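Local coordinates for protein quinoline 2-oxidoreductase large subunit (Pseudomonas putida, PDB 1T3Q) that probably oxidises quinoline at position 2 as the large subunit of a molybdenum hydroxylase, carrying the molybdenum and its pterin cytosine dinucleotide cofactor, at residues M2-V6 with T629-S633; Q215-T221 with L243-P249. All blocks are in the same frame, centred on the assembly; numbering follows the deposited sequence.

Contact 1: residues M2-V6 with T629-S633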
ATOM      1  N   MET B   2      23.618  22.988  16.086  1.00 23.58           N
ATOM      2  CA  MET B   2      24.003  21.866  15.238  1.00 25.06           C
ATOM      3  C   MET B   2      23.284  21.847  13.889  1.00 23.25           C
ATOM      4  O   MET B   2      23.830  21.368  12.895  1.00 23.29           O
ATOM      5  CB  MET B   2      23.764  20.543  15.971  1.00 26.91           C
ATOM      6  CG  MET B   2      24.717  20.301  17.138  1.00 29.97           C
ATOM      7  SD  MET B   2      26.440  20.532  16.653  1.00 35.32           S
ATOM      8  CE  MET B   2      26.643  19.217  15.434  1.00 34.28           C
ATOM      9  N   LYS B   3      22.065  22.379  13.846  1.00 22.56           N
ATOM     10  CA  LYS B   3      21.299  22.394  12.601  1.00 21.62           C
ATOM     11  C   LYS B   3      21.942  23.291  11.545  1.00 21.86           C
ATOM     12  O   LYS B   3      21.617  23.195  10.362  1.00 21.14           O
ATOM     13  CB  LYS B   3      19.857  22.852  12.862  1.00 21.05           C
ATOM     14  CG  LYS B   3      19.725  24.289  13.337  1.00 21.31           C
ATOM     15  CD  LYS B   3      18.266  24.654  13.575  1.00 21.28           C
ATOM     16  CE  LYS B   3      18.110  26.120  13.930  1.00 22.09           C
ATOM     17  NZ  LYS B   3      16.676  26.508  14.010  1.00 23.93           N
ATOM     18  N   HIS B   4      22.862  24.153  11.974  1.00 22.22           N
ATOM     19  CA  HIS B   4      23.555  25.070  11.062  1.00 22.34           C
ATOM     20  C   HIS B   4      24.719  24.407  10.337  1.00 22.65           C
ATOM     21  O   HIS B   4      25.219  24.934   9.338  1.00 21.84           O
ATOM     22  CB  HIS B   4      24.105  26.270  11.840  1.00 24.66           C
ATOM     23  CG  HIS B   4      23.051  27.197  12.355  1.00 25.71           C
ATOM     24  ND1 HIS B   4      23.307  28.148  13.320  1.00 26.64           N
ATOM     25  CD2 HIS B   4      21.747  27.343  12.019  1.00 25.61           C
ATOM     26  CE1 HIS B   4      22.206  28.837  13.559  1.00 26.89           C
ATOM     27  NE2 HIS B   4      21.244  28.369  12.783  1.00 27.30           N
ATOM     28  N   GLU B   5      25.151  23.262  10.852  1.00 21.11           N
ATOM     29  CA  GLU B   5      26.285  22.530  10.298  1.00 22.71           C
ATOM     30  C   GLU B   5      26.297  22.391   8.781  1.00 22.58           C
ATOM     31  O   GLU B   5      25.291  22.030   8.168  1.00 20.00           O
ATOM     32  CB  GLU B   5      26.368  21.129  10.917  1.00 24.51           C
ATOM     33  CG  GLU B   5      27.644  20.387  10.538  1.00 27.40           C
ATOM     34  CD  GLU B   5      27.640  18.925  10.947  1.00 28.81           C
ATOM     35  OE1 GLU B   5      28.729  18.311  10.925  1.00 30.42           O
ATOM     36  OE2 GLU B   5      26.559  18.383  11.277  1.00 27.82           O
ATOM     37  N   VAL B   6      27.457  22.667   8.189  1.00 21.32           N
ATOM     38  CA  VAL B   6      27.647  22.553   6.747  1.00 20.35           C
ATOM     39  C   VAL B   6      28.671  21.445   6.553  1.00 21.42           C
ATOM     40  O   VAL B   6      29.867  21.666   6.714  1.00 20.58           O
ATOM     41  CB  VAL B   6      28.207  23.862   6.144  1.00 22.14           C
ATOM     42  CG1 VAL B   6      28.369  23.718   4.634  1.00 20.00           C
ATOM     43  CG2 VAL B   6      27.288  25.021   6.482  1.00 18.68           C
ATOM     44  N   THR B 629      18.331  17.383  11.510  1.00 17.10           N
ATOM     45  CA  THR B 629      17.619  18.485  10.905  1.00 16.26           C
ATOM     46  C   THR B 629      18.654  19.519  10.482  1.00 16.47           C
ATOM     47  O   THR B 629      19.759  19.567  11.036  1.00 17.87           O
ATOM     48  CB  THR B 629      16.631  19.142  11.884  1.00 17.84           C
ATOM     49  OG1 THR B 629      15.919  20.181  11.203  1.00 19.73           O
ATOM     50  CG2 THR B 629      17.377  19.741  13.076  1.00 18.27           C
ATOM     51  N   TYR B 630      18.299  20.339   9.499  1.00 16.73           N
ATOM     52  CA  TYR B 630      19.195  21.380   9.015  1.00 19.16           C
ATOM     53  C   TYR B 630      18.426  22.662   8.752  1.00 20.47           C
ATOM     54  O   TYR B 630      17.274  22.639   8.314  1.00 19.22           O
ATOM     55  CB  TYR B 630      19.918  20.916   7.742  1.00 19.45           C
ATOM     56  CG  TYR B 630      20.559  22.029   6.935  1.00 17.32           C
ATOM     57  CD1 TYR B 630      19.857  22.659   5.911  1.00 17.41           C
ATOM     58  CD2 TYR B 630      21.877  22.429   7.175  1.00 18.37           C
ATOM     59  CE1 TYR B 630      20.444  23.653   5.138  1.00 16.81           C
ATOM     60  CE2 TYR B 630      22.477  23.427   6.405  1.00 19.01           C
ATOM     61  CZ  TYR B 630      21.752  24.031   5.385  1.00 18.22           C
ATOM     62  OH  TYR B 630      22.337  24.986   4.592  1.00 17.34           O
ATOM     63  N   ASP B 631      19.083  23.782   9.027  1.00 18.90           N
ATOM     64  CA  ASP B 631      18.494  25.099   8.851  1.00 20.09           C
ATOM     65  C   ASP B 631      19.681  26.033   8.607  1.00 20.46           C
ATOM     66  O   ASP B 631      20.564  26.142   9.446  1.00 21.12           O
ATOM     67  CB  ASP B 631      17.742  25.468  10.140  1.00 19.67           C
ATOM     68  CG  ASP B 631      16.880  26.710   9.997  1.00 23.20           C
ATOM     69  OD1 ASP B 631      16.550  27.096   8.856  1.00 20.71           O
ATOM     70  OD2 ASP B 631      16.513  27.290  11.043  1.00 22.44           O
ATOM     71  N   PRO B 632      19.739  26.687   7.437  1.00 22.39           N
ATOM     72  CA  PRO B 632      20.872  27.586   7.190  1.00 21.44           C
ATOM     73  C   PRO B 632      21.050  28.648   8.270  1.00 21.08           C
ATOM     74  O   PRO B 632      20.079  29.119   8.858  1.00 20.21           O
ATOM     75  CB  PRO B 632      20.564  28.175   5.811  1.00 22.55           C
ATOM     76  CG  PRO B 632      19.091  27.933   5.624  1.00 26.17           C
ATOM     77  CD  PRO B 632      18.866  26.606   6.256  1.00 22.85           C
ATOM     78  N   SER B 633      22.301  29.019   8.519  1.00 21.07           N
ATOM     79  CA  SER B 633      22.628  30.001   9.546  1.00 21.06           C
ATOM     80  C   SER B 633      22.373  31.440   9.118  1.00 21.54           C
ATOM     81  O   SER B 633      22.438  32.359   9.937  1.00 22.68           O
ATOM     82  CB  SER B 633      24.094  29.845   9.948  1.00 20.48           C
ATOM     83  OG  SER B 633      24.937  30.036   8.827  1.00 20.42           O
TER
HETATM   84  O   HOH W   1      24.361  26.906   7.581  1.00 18.85           O
HETATM   85  O   HOH W   2      26.658  27.940   8.725  1.00 31.73           O
HETATM   86  O   HOH W   3      18.803  28.928  11.674  1.00 37.07           O

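Contact 2: residues Q215-T221 with L243-P249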
ATOM      1  N   GLN B 215      -7.609   2.838  15.000  1.00 23.08           N
ATOM      2  CA  GLN B 215      -7.719   4.276  15.223  1.00 24.18           C
ATOM      3  C   GLN B 215      -6.653   5.026  14.434  1.00 24.25           C
ATOM      4  O   GLN B 215      -6.277   6.145  14.781  1.00 22.84           O
ATOM      5  CB  GLN B 215      -7.594   4.598  16.715  1.00 27.99           C
ATOM      6  CG  GLN B 215      -8.788   4.141  17.538  1.00 32.62           C
ATOM      7  CD  GLN B 215      -8.550   4.271  19.028  1.00 37.84           C
ATOM      8  OE1 GLN B 215      -8.270   5.359  19.533  1.00 40.49           O
ATOM      9  NE2 GLN B 215      -8.658   3.156  19.743  1.00 40.84           N
ATOM     10  N   GLN B 216      -6.166   4.403  13.368  1.00 23.00           N
ATOM     11  CA  GLN B 216      -5.147   5.039  12.546  1.00 23.13           C
ATOM     12  C   GLN B 216      -5.734   5.620  11.265  1.00 21.26           C
ATOM     13  O   GLN B 216      -6.660   5.059  10.669  1.00 21.66           O
ATOM     14  CB  GLN B 216      -4.035   4.041  12.212  1.00 26.00           C
ATOM     15  CG  GLN B 216      -3.324   3.505  13.447  1.00 31.37           C
ATOM     16  CD  GLN B 216      -2.203   2.548  13.106  1.00 33.61           C
ATOM     17  OE1 GLN B 216      -2.381   1.616  12.322  1.00 37.72           O
ATOM     18  NE2 GLN B 216      -1.039   2.768  13.702  1.00 38.20           N
ATOM     19  N   LEU B 217      -5.183   6.755  10.857  1.00 19.79           N
ATOM     20  CA  LEU B 217      -5.620   7.455   9.661  1.00 18.38           C
ATOM     21  C   LEU B 217      -4.486   7.592   8.658  1.00 18.98           C
ATOM     22  O   LEU B 217      -3.376   7.997   9.013  1.00 18.28           O
ATOM     23  CB  LEU B 217      -6.114   8.858  10.029  1.00 18.21           C
ATOM     24  CG  LEU B 217      -6.282   9.873   8.887  1.00 17.44           C
ATOM     25  CD1 LEU B 217      -7.454   9.474   7.991  1.00 16.97           C
ATOM     26  CD2 LEU B 217      -6.517  11.262   9.464  1.00 19.21           C
ATOM     27  N   ILE B 218      -4.762   7.243   7.407  1.00 17.22           N
ATOM     28  CA  ILE B 218      -3.773   7.412   6.350  1.00 15.55           C
ATOM     29  C   ILE B 218      -4.403   8.412   5.393  1.00 14.62           C
ATOM     30  O   ILE B 218      -5.526   8.209   4.929  1.00 15.31           O
ATOM     31  CB  ILE B 218      -3.498   6.110   5.560  1.00 16.25           C
ATOM     32  CG1 ILE B 218      -2.879   5.051   6.473  1.00 18.89           C
ATOM     33  CG2 ILE B 218      -2.548   6.405   4.397  1.00 17.14           C
ATOM     34  CD1 ILE B 218      -2.597   3.731   5.763  1.00 20.74           C
ATOM     35  N   LEU B 219      -3.699   9.500   5.125  1.00 13.83           N
ATOM     36  CA  LEU B 219      -4.184  10.508   4.204  1.00 15.22           C
ATOM     37  C   LEU B 219      -3.232  10.631   3.029  1.00 15.33           C
ATOM     38  O   LEU B 219      -2.084  11.058   3.195  1.00 16.45           O
ATOM     39  CB  LEU B 219      -4.295  11.874   4.889  1.00 12.51           C
ATOM     40  CG  LEU B 219      -4.612  13.048   3.949  1.00 13.04           C
ATOM     41  CD1 LEU B 219      -5.980  12.851   3.303  1.00 14.44           C
ATOM     42  CD2 LEU B 219      -4.585  14.356   4.736  1.00 16.26           C
ATOM     43  N   TRP B 220      -3.702  10.231   1.854  1.00 15.41           N
ATOM     44  CA  TRP B 220      -2.920  10.355   0.629  1.00 15.47           C
ATOM     45  C   TRP B 220      -3.301  11.727   0.101  1.00 15.67           C
ATOM     46  O   TRP B 220      -4.482  12.036  -0.013  1.00 16.16           O
ATOM     47  CB  TRP B 220      -3.343   9.314  -0.406  1.00 16.44           C
ATOM     48  CG  TRP B 220      -2.824   7.939  -0.179  1.00 17.51           C
ATOM     49  CD1 TRP B 220      -1.696   7.387  -0.721  1.00 17.00           C
ATOM     50  CD2 TRP B 220      -3.443   6.912   0.599  1.00 19.80           C
ATOM     51  NE1 TRP B 220      -1.583   6.073  -0.331  1.00 20.42           N
ATOM     52  CE2 TRP B 220      -2.643   5.757   0.478  1.00 18.27           C
ATOM     53  CE3 TRP B 220      -4.602   6.857   1.385  1.00 20.90           C
ATOM     54  CZ2 TRP B 220      -2.964   4.552   1.114  1.00 23.17           C
ATOM     55  CZ3 TRP B 220      -4.923   5.658   2.019  1.00 24.44           C
ATOM     56  CH2 TRP B 220      -4.105   4.520   1.879  1.00 23.87           C
ATOM     57  N   THR B 221      -2.322  12.571  -0.190  1.00 13.44           N
ATOM     58  CA  THR B 221      -2.646  13.885  -0.718  1.00 15.16           C
ATOM     59  C   THR B 221      -1.541  14.435  -1.602  1.00 15.61           C
ATOM     60  O   THR B 221      -0.360  14.240  -1.321  1.00 16.87           O
ATOM     61  CB  THR B 221      -2.952  14.900   0.419  1.00 15.33           C
ATOM     62  OG1 THR B 221      -3.114  16.204  -0.148  1.00 17.67           O
ATOM     63  CG2 THR B 221      -1.835  14.933   1.455  1.00 15.52           C
ATOM     64  N   LEU B 243      -1.116   8.796  15.289  1.00 17.62           N
ATOM     65  CA  LEU B 243      -2.042   7.870  14.642  1.00 18.33           C
ATOM     66  C   LEU B 243      -2.374   8.336  13.229  1.00 18.03           C
ATOM     67  O   LEU B 243      -3.325   7.857  12.613  1.00 19.67           O
ATOM     68  CB  LEU B 243      -3.332   7.747  15.462  1.00 17.98           C
ATOM     69  CG  LEU B 243      -3.134   7.232  16.890  1.00 17.93           C
ATOM     70  CD1 LEU B 243      -4.474   7.120  17.605  1.00 19.98           C
ATOM     71  CD2 LEU B 243      -2.450   5.877  16.837  1.00 20.79           C
ATOM     72  N   ILE B 244      -1.589   9.277  12.720  1.00 17.53           N
ATOM     73  CA  ILE B 244      -1.812   9.796  11.379  1.00 17.63           C
ATOM     74  C   ILE B 244      -0.577   9.659  10.504  1.00 18.40           C
ATOM     75  O   ILE B 244       0.542   9.959  10.934  1.00 17.60           O
ATOM     76  CB  ILE B 244      -2.160  11.298  11.390  1.00 17.57           C
ATOM     77  CG1 ILE B 244      -3.398  11.564  12.251  1.00 17.50           C
ATOM     78  CG2 ILE B 244      -2.395  11.781   9.959  1.00 16.40           C
ATOM     79  CD1 ILE B 244      -3.753  13.049  12.356  1.00 18.71           C
ATOM     80  N   GLU B 245      -0.783   9.196   9.276  1.00 17.87           N
ATOM     81  CA  GLU B 245       0.309   9.098   8.321  1.00 17.61           C
ATOM     82  C   GLU B 245      -0.157   9.782   7.051  1.00 17.07           C
ATOM     83  O   GLU B 245      -1.266   9.537   6.576  1.00 17.68           O
ATOM     84  CB  GLU B 245       0.674   7.655   7.974  1.00 17.95           C
ATOM     85  CG  GLU B 245       1.763   7.606   6.891  1.00 19.55           C
ATOM     86  CD  GLU B 245       2.042   6.216   6.349  1.00 22.51           C
ATOM     87  OE1 GLU B 245       2.959   6.083   5.506  1.00 22.37           O
ATOM     88  OE2 GLU B 245       1.354   5.258   6.755  1.00 23.89           O
ATOM     89  N   VAL B 246       0.679  10.658   6.518  1.00 15.34           N
ATOM     90  CA  VAL B 246       0.347  11.335   5.278  1.00 15.36           C
ATOM     91  C   VAL B 246       1.271  10.745   4.217  1.00 15.86           C
ATOM     92  O   VAL B 246       2.464  10.592   4.452  1.00 16.13           O
ATOM     93  CB  VAL B 246       0.572  12.849   5.388  1.00 16.18           C
ATOM     94  CG1 VAL B 246       0.524  13.492   4.007  1.00 15.47           C
ATOM     95  CG2 VAL B 246      -0.509  13.463   6.294  1.00 17.45           C
ATOM     96  N   ARG B 247       0.707  10.390   3.069  1.00 16.09           N
ATOM     97  CA  ARG B 247       1.492   9.823   1.973  1.00 14.40           C
ATOM     98  C   ARG B 247       1.360  10.724   0.763  1.00 14.69           C
ATOM     99  O   ARG B 247       0.296  11.281   0.510  1.00 14.42           O
ATOM    100  CB  ARG B 247       0.999   8.416   1.628  1.00 15.10           C
ATOM    101  CG  ARG B 247       1.298   7.391   2.709  1.00 17.91           C
ATOM    102  CD  ARG B 247       0.821   5.996   2.342  1.00 20.92           C
ATOM    103  NE  ARG B 247       1.011   5.090   3.472  1.00 23.90           N
ATOM    104  CZ  ARG B 247       0.542   3.849   3.539  1.00 25.57           C
ATOM    105  NH1 ARG B 247       0.773   3.116   4.619  1.00 26.65           N
ATOM    106  NH2 ARG B 247      -0.154   3.340   2.531  1.00 25.98           N
ATOM    107  N   VAL B 248       2.447  10.876   0.017  1.00 14.68           N
ATOM    108  CA  VAL B 248       2.425  11.723  -1.164  1.00 14.94           C
ATOM    109  C   VAL B 248       2.783  10.891  -2.384  1.00 17.10           C
ATOM    110  O   VAL B 248       3.878  10.343  -2.466  1.00 15.65           O
ATOM    111  CB  VAL B 248       3.445  12.875  -1.054  1.00 14.47           C
ATOM    112  CG1 VAL B 248       3.263  13.852  -2.218  1.00 13.92           C
ATOM    113  CG2 VAL B 248       3.267  13.599   0.286  1.00 17.69           C
ATOM    114  N   PRO B 249       1.850  10.763  -3.334  1.00 17.62           N
ATOM    115  CA  PRO B 249       2.146   9.980  -4.539  1.00 17.91           C
ATOM    116  C   PRO B 249       2.893  10.904  -5.489  1.00 16.27           C
ATOM    117  O   PRO B 249       3.374  11.953  -5.074  1.00 14.97           O
ATOM    118  CB  PRO B 249       0.759   9.608  -5.048  1.00 18.67           C
ATOM    119  CG  PRO B 249      -0.060  10.819  -4.691  1.00 20.64           C
ATOM    120  CD  PRO B 249       0.437  11.182  -3.293  1.00 18.26           C
TER

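Contact 1: residues M2-V6 with T629-S633
The imidazole of H4 lies over the backbone of S633, whose CA sits 3.9 Å from the centroid of the H4 ring, 15° off its normal, a CH-pi contact; S633 CB packs over the same ring, nearest H4 CG. At the edge of the same ring H4 CD2 comes to 3.1 Å from D631 O, and in its plane H4 NE2 is joined to a water 2.7 Å away; that water donates to P632 O and, weakly, to D631 OD2. These face and edge contacts probably limit rotation of the ring. A second water bridges H4 O and S633 N.

K3 runs alongside D631. Its CG stands between the backbone N and the carbonyl carbon (chi1 65°) and the chain beyond is extended, which lays CD 3.6 Å from D631 CB and carries NZ to a salt bridge of 3.1 Å with D631 OD2, on the anti lone pair of that oxygen. Both charges have further partners: K3 NZ also pairs with D613 of the second subunit, and D631 OD2 accepts from T471. Between the backbones, D631 N donates to K3 O over 2.9 Å, from well above the carbonyl plane. K3 O also lies 3.3 Å from Y630 CD2, while E5 O meets the tyrosine ring at its edge; Y630 OH is hydrogen-bonded to L733 O.

The contact fastens the short 3-10 turn at the N terminus to the connection between strands 625-629 and 636-649. Helix 549-576 flanks it, with V551 and S556 against Y630, I552 against P632 and R559 salt-bridged to E5, and the second subunit closes in at M2, K3 and T629.

Contact 2: residues Q215-T221 with L243-P249
The indole of W220 and the guanidinium of R247 stand at 89° to each other, with I218 against both. I218 CG2 lies over one face of the indole, toward its rim, while I218 CD1 sits over one face of the guanidinium, 3.6 Å from R247 NH1. At the guanidinium edge is the carboxylate of E245, gripped side-on: R247 NE makes a salt-bridging hydrogen bond to E245 OE1 at 3.0 Å, in the guanidinium plane but from above that of the carboxylate, and R247 NH1 hydrogen-bonds to E245 OE2. E245 OE1 also hydrogen-bonds to S535 OG.

With CG anti to the carbonyl carbon (chi1 -69°) and the chain extended to NE, R247 runs alongside W220. Its CB makes an off-centre CH-pi contact with the five-membered ring, its CD packs on W220 NE1 at 3.6 Å, and R247 NH2 reaches W220 CZ2 obliquely at 3.4 Å. An alanine here would probably leave the E245 carboxylate without its guanidinium partner and open a gap beside W220 and I218.

On the other face of the sheet L217 CD2 meets I244 CG2 at 4.2 Å, and the methyl T221 CG2 touches V246 CG1 at 3.8 Å. The strands run parallel, 19° apart, held by five backbone hydrogen bonds whose donors alternate between the strands, from L217 N to L243 O (2.8 Å) through to T221 N to R247 O.

The pair forms a beta-alpha-beta unit with helix 226-237, which packs V229 on L219, V233 on I244 and R230 on V246; helix 263-275 covers the same face through V268 and C269. Strand 205-211 borders 216-221 on its other side; 244-247 is the sheet's outermost strand within the chain, though G534 and T536 hydrogen-bond to V248 and V246 along it.

Starting at the N terminus, the chain enters contact 1 almost at once, but its partner segment, 629-633, arrives only after some 620 residues, so this contact closes a loop containing most of the subunit. Contact 2 falls within that loop and closes a much shorter one, the crossover from strand 216-221 through helix 226-237 to strand 244-247. The two are therefore nested and do not cross. The centres of contact 1 and contact 2 lie about 29 Å apart, their nearest atoms about 18 Å. Contact 2 joins neighbouring strands at one edge of a mixed sheet, both within the first molybdopterin-binding family region, whereas contact 1 ties the chain's beginning to the second such region.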